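Local coordinates for protein iota-carrageenase (Alteromonas sp., PDB 1H80) that hydrolyses the 1,4-beta linkages of iota-carrageenan, a sulfated galactan of red algal cell walls, from within the chain and with inversion of the anomeric configuration, at residues A[248-253]-A[274-279]; A[255-260]-A[345-350]; A[262-267]-A[352-357]; A[405-410]-A[421-426]. One frame throughout, in Å; residues are numbered along the deposited sequence. Where two conformers were deposited one is given.

Interaction 1 (A[248-253]-A[274-279])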
loop_
_atom_site.group_PDB
_atom_site.type_symbol
_atom_site.label_atom_id
_atom_site.label_comp_id
_atom_site.label_asym_id
_atom_site.label_seq_id
_atom_site.Cartn_x
_atom_site.Cartn_y
_atom_site.Cartn_z
ATOM N N ALA A 248 -9.515 -0.332 2.977
ATOM C CA ALA A 248 -9.043 0.836 2.249
ATOM C C ALA A 248 -7.823 1.367 2.980
ATOM O O ALA A 248 -6.814 1.712 2.372
ATOM C CB ALA A 248 -10.130 1.900 2.210
ATOM N N VAL A 249 -7.930 1.421 4.299
ATOM C CA VAL A 249 -6.851 1.922 5.130
ATOM C C VAL A 249 -6.540 0.928 6.232
ATOM O O VAL A 249 -7.439 0.440 6.909
ATOM C CB VAL A 249 -7.240 3.262 5.772
ATOM C CG1 VAL A 249 -6.126 3.734 6.691
ATOM C CG2 VAL A 249 -7.516 4.296 4.691
ATOM N N MET A 250 -5.261 0.630 6.414
ATOM C CA MET A 250 -4.865 -0.309 7.448
ATOM C C MET A 250 -3.638 0.157 8.213
ATOM O O MET A 250 -2.691 0.686 7.630
ATOM C CB MET A 250 -4.614 -1.687 6.832
ATOM C CG MET A 250 -4.079 -2.716 7.807
ATOM S SD MET A 250 -2.280 -2.749 7.803
ATOM C CE MET A 250 -2.012 -4.319 6.971
ATOM N N PHE A 251 -3.676 -0.029 9.529
ATOM C CA PHE A 251 -2.570 0.348 10.395
ATOM C C PHE A 251 -2.030 -0.934 11.009
ATOM O O PHE A 251 -2.775 -1.699 11.622
ATOM C CB PHE A 251 -3.031 1.279 11.518
ATOM C CG PHE A 251 -3.571 2.593 11.039
ATOM C CD1 PHE A 251 -4.903 2.718 10.656
ATOM C CD2 PHE A 251 -2.743 3.708 10.965
ATOM C CE1 PHE A 251 -5.406 3.933 10.208
ATOM C CE2 PHE A 251 -3.235 4.928 10.517
ATOM C CZ PHE A 251 -4.567 5.042 10.138
ATOM N N GLY A 252 -0.736 -1.171 10.828
ATOM C CA GLY A 252 -0.101 -2.355 11.379
ATOM C C GLY A 252 1.338 -1.959 11.634
ATOM O O GLY A 252 2.192 -2.155 10.775
ATOM N N PRO A 253 1.638 -1.414 12.821
ATOM C CA PRO A 253 2.996 -0.980 13.156
ATOM C C PRO A 253 4.038 -2.060 13.394
ATOM O O PRO A 253 5.236 -1.775 13.375
ATOM C CB PRO A 253 2.771 -0.118 14.389
ATOM C CG PRO A 253 1.684 -0.873 15.098
ATOM C CD PRO A 253 0.728 -1.231 13.969
ATOM N N ALA A 274 -13.604 -1.104 6.100
ATOM C CA ALA A 274 -13.078 0.100 5.465
ATOM C C ALA A 274 -11.745 0.457 6.109
ATOM O O ALA A 274 -10.776 0.802 5.427
ATOM C CB ALA A 274 -14.068 1.245 5.618
ATOM N N VAL A 275 -11.706 0.371 7.433
ATOM C CA VAL A 275 -10.502 0.680 8.188
ATOM C C VAL A 275 -10.152 -0.519 9.052
ATOM O O VAL A 275 -11.030 -1.163 9.629
ATOM C CB VAL A 275 -10.711 1.904 9.104
ATOM C CG1 VAL A 275 -9.424 2.219 9.861
ATOM C CG2 VAL A 275 -11.151 3.100 8.276
ATOM N N ARG A 276 -8.864 -0.821 9.128
ATOM C CA ARG A 276 -8.403 -1.937 9.928
ATOM C C ARG A 276 -7.144 -1.550 10.682
ATOM O O ARG A 276 -6.223 -0.970 10.114
ATOM C CB ARG A 276 -8.113 -3.137 9.034
ATOM C CG ARG A 276 -7.395 -4.263 9.743
ATOM C CD ARG A 276 -7.099 -5.393 8.783
ATOM N NE ARG A 276 -5.896 -6.119 9.169
ATOM C CZ ARG A 276 -5.333 -7.069 8.434
ATOM N NH1 ARG A 276 -5.867 -7.412 7.269
ATOM N NH2 ARG A 276 -4.231 -7.674 8.861
ATOM N N SER A 277 -7.113 -1.867 11.970
ATOM C CA SER A 277 -5.956 -1.569 12.798
ATOM C C SER A 277 -5.527 -2.834 13.525
ATOM O O SER A 277 -6.328 -3.468 14.215
ATOM C CB SER A 277 -6.290 -0.467 13.805
ATOM O OG SER A 277 -6.624 0.736 13.133
ATOM N N ASP A 278 -4.261 -3.202 13.351
ATOM C CA ASP A 278 -3.708 -4.393 13.979
ATOM C C ASP A 278 -2.845 -4.007 15.163
ATOM O O ASP A 278 -2.244 -2.937 15.189
ATOM C CB ASP A 278 -2.829 -5.174 12.998
ATOM C CG ASP A 278 -3.599 -5.729 11.822
ATOM O OD1 ASP A 278 -4.844 -5.623 11.802
ATOM O OD2 ASP A 278 -2.945 -6.280 10.912
ATOM N N SER A 279 -2.773 -4.894 16.142
ATOM C CA SER A 279 -1.951 -4.633 17.308
ATOM C C SER A 279 -0.480 -4.684 16.913
ATOM O O SER A 279 -0.093 -5.400 15.989
ATOM C CB SER A 279 -2.218 -5.686 18.384
ATOM O OG SER A 279 -1.330 -5.529 19.478
#
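M250 and R276 both set CG anti to the backbone N (chi1 175° and 170°), and the two CG atoms run out on the same face of a parallel strand pair. The side chains lie side by side, pointing the same way. Strands 250-252 and 275-277 sit on successive turns of the right-handed parallel beta-helix characteristic of the pectate lyase-like clan. In the conformer described, M250 CG lies over one face of the R276 guanidinium, 4.1 Å from NE. In the plane of that group stands the D278 carboxylate, gripped side-on by two nitrogens of R276. NE binds OD1 at 2.9 Å in an almost straight bond (172°), and NH2 binds OD2 at 2.8 Å; each oxygen offers its syn lone pair, so the fork fixes the rotation of both groups. An alanine in place of R276 would probably leave the D278 carboxylate without its charged mate and open a gap beside M250 CG. On the opposite face of the strands F251 presents its ring edge to V275 CG1, while its ring also meets F348 edge-to-face. At the corner, A274 O accepts from both A248 N and V249 N. Further on, D278 N donates to F251 O at 2.7 Å.

Interaction 2 (A[255-260]-A[345-350])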
loop_
_atom_site.group_PDB
_atom_site.type_symbol
_atom_site.label_atom_id
_atom_site.label_comp_id
_atom_site.label_asym_id
_atom_site.label_seq_id
_atom_site.Cartn_x
_atom_site.Cartn_y
_atom_site.Cartn_z
ATOM N N PHE A 255 6.705 -3.794 14.798
ATOM C CA PHE A 255 7.671 -3.439 15.843
ATOM C C PHE A 255 8.029 -1.952 15.881
ATOM O O PHE A 255 8.713 -1.492 16.798
ATOM C CB PHE A 255 8.957 -4.229 15.602
ATOM C CG PHE A 255 9.540 -4.003 14.234
ATOM C CD1 PHE A 255 10.189 -2.809 13.929
ATOM C CD2 PHE A 255 9.374 -4.949 13.227
ATOM C CE1 PHE A 255 10.657 -2.556 12.642
ATOM C CE2 PHE A 255 9.840 -4.707 11.935
ATOM C CZ PHE A 255 10.481 -3.505 11.643
ATOM N N MET A 256 7.570 -1.208 14.884
ATOM C CA MET A 256 7.900 0.208 14.758
ATOM C C MET A 256 7.036 1.221 15.494
ATOM O O MET A 256 5.814 1.114 15.533
ATOM C CB MET A 256 7.940 0.569 13.270
ATOM C CG MET A 256 8.195 2.038 12.950
ATOM S SD MET A 256 9.792 2.652 13.522
ATOM C CE MET A 256 10.859 1.374 12.885
ATOM N N LYS A 257 7.698 2.217 16.072
ATOM C CA LYS A 257 7.011 3.294 16.765
ATOM C C LYS A 257 6.812 4.406 15.738
ATOM O O LYS A 257 7.758 5.111 15.377
ATOM C CB LYS A 257 7.850 3.815 17.930
ATOM C CG LYS A 257 7.227 5.015 18.619
ATOM C CD LYS A 257 8.023 5.433 19.842
ATOM C CE LYS A 257 7.373 6.617 20.533
ATOM N NZ LYS A 257 8.073 6.974 21.798
ATOM N N ASN A 258 5.581 4.547 15.260
ATOM C CA ASN A 258 5.253 5.555 14.262
ATOM C C ASN A 258 4.635 6.791 14.892
ATOM O O ASN A 258 4.302 6.797 16.077
ATOM C CB ASN A 258 4.283 4.963 13.240
ATOM C CG ASN A 258 4.870 3.780 12.502
ATOM O OD1 ASN A 258 5.704 3.937 11.612
ATOM N ND2 ASN A 258 4.446 2.579 12.883
ATOM N N GLY A 259 4.479 7.832 14.078
ATOM C CA GLY A 259 3.911 9.078 14.545
ATOM C C GLY A 259 2.439 9.279 14.241
ATOM O O GLY A 259 1.653 8.328 14.222
ATOM N N ASP A 260 2.072 10.532 13.989
ATOM C CA ASP A 260 0.688 10.891 13.727
ATOM C C ASP A 260 0.237 10.671 12.295
ATOM O O ASP A 260 1.009 10.838 11.346
ATOM C CB ASP A 260 0.440 12.352 14.105
ATOM C CG ASP A 260 0.877 12.676 15.522
ATOM O OD1 ASP A 260 0.985 11.744 16.346
ATOM O OD2 ASP A 260 1.105 13.870 15.813
ATOM N N PRO A 345 6.205 -3.722 21.301
ATOM C CA PRO A 345 5.226 -3.630 20.215
ATOM C C PRO A 345 5.174 -2.250 19.569
ATOM O O PRO A 345 5.238 -1.222 20.248
ATOM C CB PRO A 345 3.909 -4.015 20.894
ATOM C CG PRO A 345 4.152 -3.702 22.343
ATOM C CD PRO A 345 5.564 -4.153 22.552
ATOM N N GLY A 346 5.069 -2.244 18.245
ATOM C CA GLY A 346 5.000 -0.994 17.517
ATOM C C GLY A 346 3.724 -0.248 17.843
ATOM O O GLY A 346 2.826 -0.778 18.499
ATOM N N SER A 347 3.636 0.989 17.377
ATOM C CA SER A 347 2.466 1.804 17.642
ATOM C C SER A 347 2.394 2.975 16.683
ATOM O O SER A 347 3.234 3.124 15.798
ATOM C CB SER A 347 2.532 2.343 19.071
ATOM O OG SER A 347 3.687 3.154 19.240
ATOM N N PHE A 348 1.357 3.781 16.859
ATOM C CA PHE A 348 1.163 4.991 16.083
ATOM C C PHE A 348 0.868 6.076 17.102
ATOM O O PHE A 348 0.442 5.784 18.222
ATOM C CB PHE A 348 -0.005 4.861 15.105
ATOM C CG PHE A 348 0.342 4.127 13.845
ATOM C CD1 PHE A 348 0.235 2.744 13.772
ATOM C CD2 PHE A 348 0.801 4.825 12.729
ATOM C CE1 PHE A 348 0.579 2.059 12.606
ATOM C CE2 PHE A 348 1.149 4.155 11.559
ATOM C CZ PHE A 348 1.039 2.766 11.496
ATOM N N GLY A 349 1.110 7.323 16.723
ATOM C CA GLY A 349 0.855 8.424 17.630
ATOM C C GLY A 349 -0.611 8.786 17.608
ATOM O O GLY A 349 -1.476 7.939 17.843
ATOM N N THR A 350 -0.898 10.049 17.328
ATOM C CA THR A 350 -2.273 10.509 17.264
ATOM C C THR A 350 -2.816 10.134 15.895
ATOM O O THR A 350 -2.343 10.633 14.877
ATOM C CB THR A 350 -2.351 12.029 17.454
ATOM O OG1 THR A 350 -1.827 12.366 18.745
ATOM C CG2 THR A 350 -3.792 12.517 17.347
#
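N258 and F348 lie side by side and point the same way, the amide of one tilted only 23° from the ring plane of the other. N258 CB rests over the ring face, 3.9 Å from the ring centroid of F348, in a CH-pi contact. Further out, N258 ND2 sits 3.7 Å above the plane of the F348 ring, displaced toward its rim. CG of N258 stands anti to its carbonyl carbon (chi1 -61°), beside the backbone N and on the side of S347 O, and ND2 also reaches that oxygen. S347 O thus accepts twice, from N258 N at 2.8 Å and from ND2 at 3.2 Å, the two donors arriving from opposite faces of the carbonyl plane. The amide has partners outside as well, OD1 with I232 N and ND2 with T219 OG1. These two irregular segments, running nearly parallel, are loops of the parallel beta-helix that lead directly into its strands 261-269 and 351-359. K257 and S347 form a single backbone bridge, in which S347 N donates to M256 O. G259 O lies at the ring edge of F348, near its plane, and accepts a hydrogen bond from G349 N (2.7 Å). An alanine in place of F348 would probably leave the N258 amide without the flat surface beneath it and F251 without its aromatic partner. G346 CA packs against M256 O, where a CB would clash. At the far end D260 and T350 meet obliquely, and T350 N donates to D260 OD1 at 2.7 Å from above the carboxylate plane.

Interaction 3 (A[262-267]-A[352-357])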
loop_
_atom_site.group_PDB
_atom_site.type_symbol
_atom_site.label_atom_id
_atom_site.label_comp_id
_atom_site.label_asym_id
_atom_site.label_seq_id
_atom_site.Cartn_x
_atom_site.Cartn_y
_atom_site.Cartn_z
ATOM N N GLN A 262 -3.457 11.301 9.843
ATOM C CA GLN A 262 -4.825 11.778 9.747
ATOM C C GLN A 262 -5.381 11.320 8.416
ATOM O O GLN A 262 -4.768 11.533 7.369
ATOM C CB GLN A 262 -4.911 13.298 9.828
ATOM C CG GLN A 262 -6.329 13.794 9.587
ATOM C CD GLN A 262 -6.453 15.291 9.711
ATOM O OE1 GLN A 262 -6.439 15.835 10.816
ATOM N NE2 GLN A 262 -6.567 15.972 8.575
ATOM N N VAL A 263 -6.545 10.687 8.462
ATOM C CA VAL A 263 -7.188 10.202 7.255
ATOM C C VAL A 263 -8.603 10.743 7.196
ATOM O O VAL A 263 -9.320 10.747 8.198
ATOM C CB VAL A 263 -7.259 8.659 7.228
ATOM C CG1 VAL A 263 -7.832 8.194 5.902
ATOM C CG2 VAL A 263 -5.880 8.065 7.441
ATOM N N THR A 264 -9.002 11.217 6.024
ATOM C CA THR A 264 -10.351 11.732 5.845
ATOM C C THR A 264 -10.962 11.110 4.602
ATOM O O THR A 264 -10.271 10.867 3.614
ATOM C CB THR A 264 -10.371 13.271 5.687
ATOM O OG1 THR A 264 -9.574 13.652 4.556
ATOM C CG2 THR A 264 -9.833 13.945 6.941
ATOM N N ASN A 265 -12.258 10.833 4.674
ATOM C CA ASN A 265 -13.002 10.273 3.555
ATOM C C ASN A 265 -12.490 8.915 3.093
ATOM O O ASN A 265 -11.788 8.801 2.087
ATOM C CB ASN A 265 -12.999 11.266 2.392
ATOM C CG ASN A 265 -13.894 10.832 1.252
ATOM O OD1 ASN A 265 -14.688 9.899 1.390
ATOM N ND2 ASN A 265 -13.776 11.511 0.117
ATOM N N VAL A 266 -12.853 7.885 3.845
ATOM C CA VAL A 266 -12.463 6.518 3.534
ATOM C C VAL A 266 -13.721 5.779 3.122
ATOM O O VAL A 266 -14.745 5.871 3.792
ATOM C CB VAL A 266 -11.853 5.825 4.768
ATOM C CG1 VAL A 266 -11.508 4.377 4.446
ATOM C CG2 VAL A 266 -10.625 6.583 5.229
ATOM N N SER A 267 -13.660 5.055 2.015
ATOM C CA SER A 267 -14.834 4.325 1.576
ATOM C C SER A 267 -14.450 2.966 1.040
ATOM O O SER A 267 -13.391 2.789 0.440
ATOM C CB SER A 267 -15.585 5.111 0.504
ATOM O OG SER A 267 -14.788 5.266 -0.651
ATOM N N LYS A 352 -6.359 9.793 13.642
ATOM C CA LYS A 352 -7.770 10.114 13.518
ATOM C C LYS A 352 -8.204 9.852 12.090
ATOM O O LYS A 352 -7.520 10.239 11.142
ATOM C CB LYS A 352 -8.028 11.575 13.880
ATOM C CG LYS A 352 -7.725 11.898 15.328
ATOM C CD LYS A 352 -8.088 13.330 15.663
ATOM C CE LYS A 352 -7.677 13.673 17.085
ATOM N NZ LYS A 352 -8.005 15.083 17.434
ATOM N N VAL A 353 -9.333 9.170 11.954
ATOM C CA VAL A 353 -9.900 8.842 10.653
ATOM C C VAL A 353 -11.315 9.407 10.628
ATOM O O VAL A 353 -12.175 8.971 11.396
ATOM C CB VAL A 353 -9.958 7.315 10.447
ATOM C CG1 VAL A 353 -10.497 6.994 9.062
ATOM C CG2 VAL A 353 -8.570 6.715 10.643
ATOM N N PHE A 354 -11.550 10.380 9.752
ATOM C CA PHE A 354 -12.860 11.017 9.645
ATOM C C PHE A 354 -13.637 10.568 8.415
ATOM O O PHE A 354 -13.060 10.374 7.347
ATOM C CB PHE A 354 -12.718 12.542 9.576
ATOM C CG PHE A 354 -11.970 13.147 10.728
ATOM C CD1 PHE A 354 -10.581 13.124 10.762
ATOM C CD2 PHE A 354 -12.655 13.763 11.771
ATOM C CE1 PHE A 354 -9.881 13.708 11.816
ATOM C CE2 PHE A 354 -11.968 14.350 12.829
ATOM C CZ PHE A 354 -10.576 14.323 12.853
ATOM N N ASP A 355 -14.951 10.424 8.582
ATOM C CA ASP A 355 -15.858 10.032 7.505
ATOM C C ASP A 355 -15.515 8.697 6.857
ATOM O O ASP A 355 -14.835 8.637 5.833
ATOM C CB ASP A 355 -15.912 11.127 6.436
ATOM C CG ASP A 355 -16.253 12.489 7.013
ATOM O OD1 ASP A 355 -17.155 12.568 7.875
ATOM O OD2 ASP A 355 -15.624 13.487 6.598
ATOM N N VAL A 356 -16.009 7.626 7.464
ATOM C CA VAL A 356 -15.769 6.276 6.979
ATOM C C VAL A 356 -17.087 5.682 6.500
ATOM O O VAL A 356 -18.091 5.730 7.207
ATOM C CB VAL A 356 -15.196 5.386 8.104
ATOM C CG1 VAL A 356 -14.917 3.991 7.579
ATOM C CG2 VAL A 356 -13.920 6.010 8.662
ATOM N N THR A 357 -17.087 5.142 5.289
ATOM C CA THR A 357 -18.290 4.534 4.738
ATOM C C THR A 357 -17.956 3.164 4.176
ATOM O O THR A 357 -17.087 3.029 3.318
ATOM C CB THR A 357 -18.895 5.398 3.611
ATOM O OG1 THR A 357 -19.199 6.702 4.119
ATOM C CG2 THR A 357 -20.176 4.760 3.074
HETATM O O HOH W 1 -16.738 8.120 3.321
#
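F354 reaches across to strand 262-267 with one side of its ring. Its CB lies 4.2 Å from T264 CG2 and also near V263 O. CG stands anti to the carbonyl carbon, beside the backbone N (chi1 -56°), and CD1 comes 3.7 Å from V263 O, an atom at the ring edge. CE1 then finds Q262, 4.2 Å from its OE1, with the Q262 amide plane almost perpendicular to the ring. That amide oxygen is bound by K4 N, and T264 OG1 by D238 OD1, while the F354 ring itself stacks with F424 of the next turn. On the reverse face the branched side chains fill the interior of the parallel beta-helix: V353 CG1 meets V266 CG2 at 3.9 Å, the two side chains crossing at about a right angle, and V275 packs against both. Between the two faces the backbones bond in parallel register, with F354 N to V263 O at 2.7 Å. N265 and D355 both have positive phi and bend the strands together at the same level, so the bonding continues round the bend through V266 N to D355 O at 2.9 Å. D355 OD1 accepts a hydrogen bond from N425 ND2. Past the bend a water joins V266 O and T357 OG1, each at 3.0 Å. The chemistry is thus divided: apolar branches interlock inside, whereas outside the F354 ring stacks on F424 while polar side chains bond to neighbouring turns, and matching residues at the bend let consecutive turns keep one backbone shape.

Interaction 4 (A[405-410]-A[421-426])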
loop_
_atom_site.group_PDB
_atom_site.type_symbol
_atom_site.label_atom_id
_atom_site.label_comp_id
_atom_site.label_asym_id
_atom_site.label_seq_id
_atom_site.Cartn_x
_atom_site.Cartn_y
_atom_site.Cartn_z
ATOM N N ALA A 405 -17.374 -5.809 8.472
ATOM C CA ALA A 405 -17.640 -4.653 9.320
ATOM C C ALA A 405 -17.222 -3.370 8.640
ATOM O O ALA A 405 -16.702 -3.385 7.529
ATOM C CB ALA A 405 -16.877 -4.794 10.634
ATOM N N ALA A 406 -17.452 -2.254 9.321
ATOM C CA ALA A 406 -17.039 -0.963 8.795
ATOM C C ALA A 406 -15.615 -0.745 9.290
ATOM O O ALA A 406 -14.747 -0.271 8.557
ATOM C CB ALA A 406 -17.946 0.140 9.324
ATOM N N VAL A 407 -15.383 -1.115 10.545
ATOM C CA VAL A 407 -14.084 -0.950 11.173
ATOM C C VAL A 407 -13.653 -2.178 11.962
ATOM O O VAL A 407 -14.452 -2.795 12.664
ATOM C CB VAL A 407 -14.100 0.252 12.141
ATOM C CG1 VAL A 407 -12.758 0.366 12.867
ATOM C CG2 VAL A 407 -14.409 1.531 11.375
ATOM N N ILE A 408 -12.384 -2.537 11.821
ATOM C CA ILE A 408 -11.815 -3.649 12.559
ATOM C C ILE A 408 -10.653 -3.052 13.340
ATOM O O ILE A 408 -9.772 -2.403 12.769
ATOM C CB ILE A 408 -11.300 -4.765 11.631
ATOM C CG1 ILE A 408 -12.479 -5.410 10.898
ATOM C CG2 ILE A 408 -10.559 -5.825 12.451
ATOM C CD1 ILE A 408 -12.079 -6.505 9.926
ATOM N N ASP A 409 -10.676 -3.236 14.652
ATOM C CA ASP A 409 -9.620 -2.714 15.508
ATOM C C ASP A 409 -9.231 -3.803 16.489
ATOM O O ASP A 409 -9.943 -4.044 17.464
ATOM C CB ASP A 409 -10.110 -1.492 16.280
ATOM C CG ASP A 409 -9.013 -0.850 17.115
ATOM O OD1 ASP A 409 -8.099 -1.578 17.557
ATOM O OD2 ASP A 409 -9.071 0.378 17.340
ATOM N N THR A 410 -8.106 -4.460 16.234
ATOM C CA THR A 410 -7.653 -5.526 17.111
ATOM C C THR A 410 -6.509 -5.094 18.023
ATOM O O THR A 410 -5.710 -5.922 18.455
ATOM C CB THR A 410 -7.219 -6.773 16.306
ATOM O OG1 THR A 410 -6.200 -6.414 15.367
ATOM C CG2 THR A 410 -8.411 -7.361 15.553
ATOM N N VAL A 421 -6.744 4.273 17.122
ATOM C CA VAL A 421 -7.100 4.813 15.824
ATOM C C VAL A 421 -8.526 5.288 16.052
ATOM O O VAL A 421 -9.465 4.493 16.046
ATOM C CB VAL A 421 -7.067 3.726 14.732
ATOM C CG1 VAL A 421 -7.610 4.285 13.425
ATOM C CG2 VAL A 421 -5.636 3.236 14.540
ATOM N N LYS A 422 -8.678 6.584 16.293
ATOM C CA LYS A 422 -9.991 7.155 16.544
ATOM C C LYS A 422 -10.738 7.364 15.238
ATOM O O LYS A 422 -10.216 7.971 14.306
ATOM C CB LYS A 422 -9.857 8.488 17.290
ATOM C CG LYS A 422 -9.237 8.369 18.682
ATOM C CD LYS A 422 -9.386 9.672 19.460
ATOM C CE LYS A 422 -8.971 9.522 20.921
ATOM N NZ LYS A 422 -7.567 9.949 21.187
ATOM N N THR A 423 -11.958 6.844 15.170
ATOM C CA THR A 423 -12.770 6.990 13.971
ATOM C C THR A 423 -13.956 7.902 14.250
ATOM O O THR A 423 -14.521 7.887 15.348
ATOM C CB THR A 423 -13.287 5.628 13.484
ATOM O OG1 THR A 423 -14.102 5.033 14.501
ATOM C CG2 THR A 423 -12.123 4.704 13.168
ATOM N N PHE A 424 -14.320 8.703 13.256
ATOM C CA PHE A 424 -15.437 9.629 13.385
ATOM C C PHE A 424 -16.382 9.485 12.204
ATOM O O PHE A 424 -15.946 9.249 11.075
ATOM C CB PHE A 424 -14.936 11.076 13.453
ATOM C CG PHE A 424 -13.954 11.331 14.562
ATOM C CD1 PHE A 424 -12.621 10.959 14.429
ATOM C CD2 PHE A 424 -14.364 11.947 15.741
ATOM C CE1 PHE A 424 -11.707 11.196 15.454
ATOM C CE2 PHE A 424 -13.458 12.188 16.772
ATOM C CZ PHE A 424 -12.128 11.813 16.628
ATOM N N ASN A 425 -17.676 9.624 12.474
ATOM C CA ASN A 425 -18.702 9.532 11.443
ATOM C C ASN A 425 -18.561 8.276 10.586
ATOM O O ASN A 425 -18.339 8.353 9.376
ATOM C CB ASN A 425 -18.658 10.791 10.566
ATOM C CG ASN A 425 -19.773 10.832 9.539
ATOM O OD1 ASN A 425 -20.895 10.395 9.801
ATOM N ND2 ASN A 425 -19.473 11.379 8.365
ATOM N N VAL A 426 -18.698 7.121 11.233
ATOM C CA VAL A 426 -18.606 5.832 10.558
ATOM C C VAL A 426 -20.005 5.399 10.137
ATOM O O VAL A 426 -20.938 5.429 10.939
ATOM C CB VAL A 426 -18.016 4.759 11.492
ATOM C CG1 VAL A 426 -17.987 3.413 10.788
ATOM C CG2 VAL A 426 -16.616 5.165 11.924
HETATM O O HOH W 2 -10.296 1.963 15.471
#
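D409 brings the one flat side chain that turns to the other segment, its carboxylate, whose OD2 is met by a water tilted about 25° from the carboxylate plane. OD2 lies 4.3 Å from V421 O, and the water fills the space between them, donating to D409 OD2 at 2.7 Å and to V421 O, likewise at 2.7 Å. The second carboxylate oxygen, OD1, is bonded to T411 OG1, and T411 belongs to the calcium site completed by D418, Y419 and D420 of the connecting loop. The remaining flat groups, the F424 ring and the N425 amide, make no contact with segment 405-410. Deeper in, the contact is apolar. V426 sets CG1 anti to its backbone N (chi1 177°), and this methyl reaches A406 CB at 3.6 Å. The same CG1 meets V407 CG2 at 4.1 Å, the two valines crossing at about a right angle. V407 CG2 also comes 4.3 Å from T423 CG2. Strand 407-409 and strand 421-424 lie in different sheets of the parallel beta-helix, so these side chains meet across its interior and the backbones stay well apart. N425, with positive phi, turns the chain at the corner and lets V426 point inward again. The segments share no direct hydrogen bond, and between them the apolar part is closed by methyl groups. The bridging water points one proton at each of two acceptors, a carboxylate and a carbonyl oxygen, that would otherwise probably repel each other, and it ties the outer end of this packing to a residue in the second shell of the calcium ion.

All four contacts belong to the later turns of one parallel beta-helix. Along the chain, interactions 1, 2 and 3 interlock, their segments alternating, while interaction 4 opens only after they have closed. The centre of interaction 1 is about 12 Å from those of interactions 2 and 3 and about 9 Å from that of interaction 4; interactions 2 and 3 lie about 19 Å apart, yet their segments adjoin in sequence. Strands 275-277 and 407-409 are neighbours in one sheet, as are 351-359 and 421-429 in another. Interactions 1 and 3 thus join turns within separate sheets, interaction 4 spans the interior between them, and interaction 2 extends the stacking into the loops.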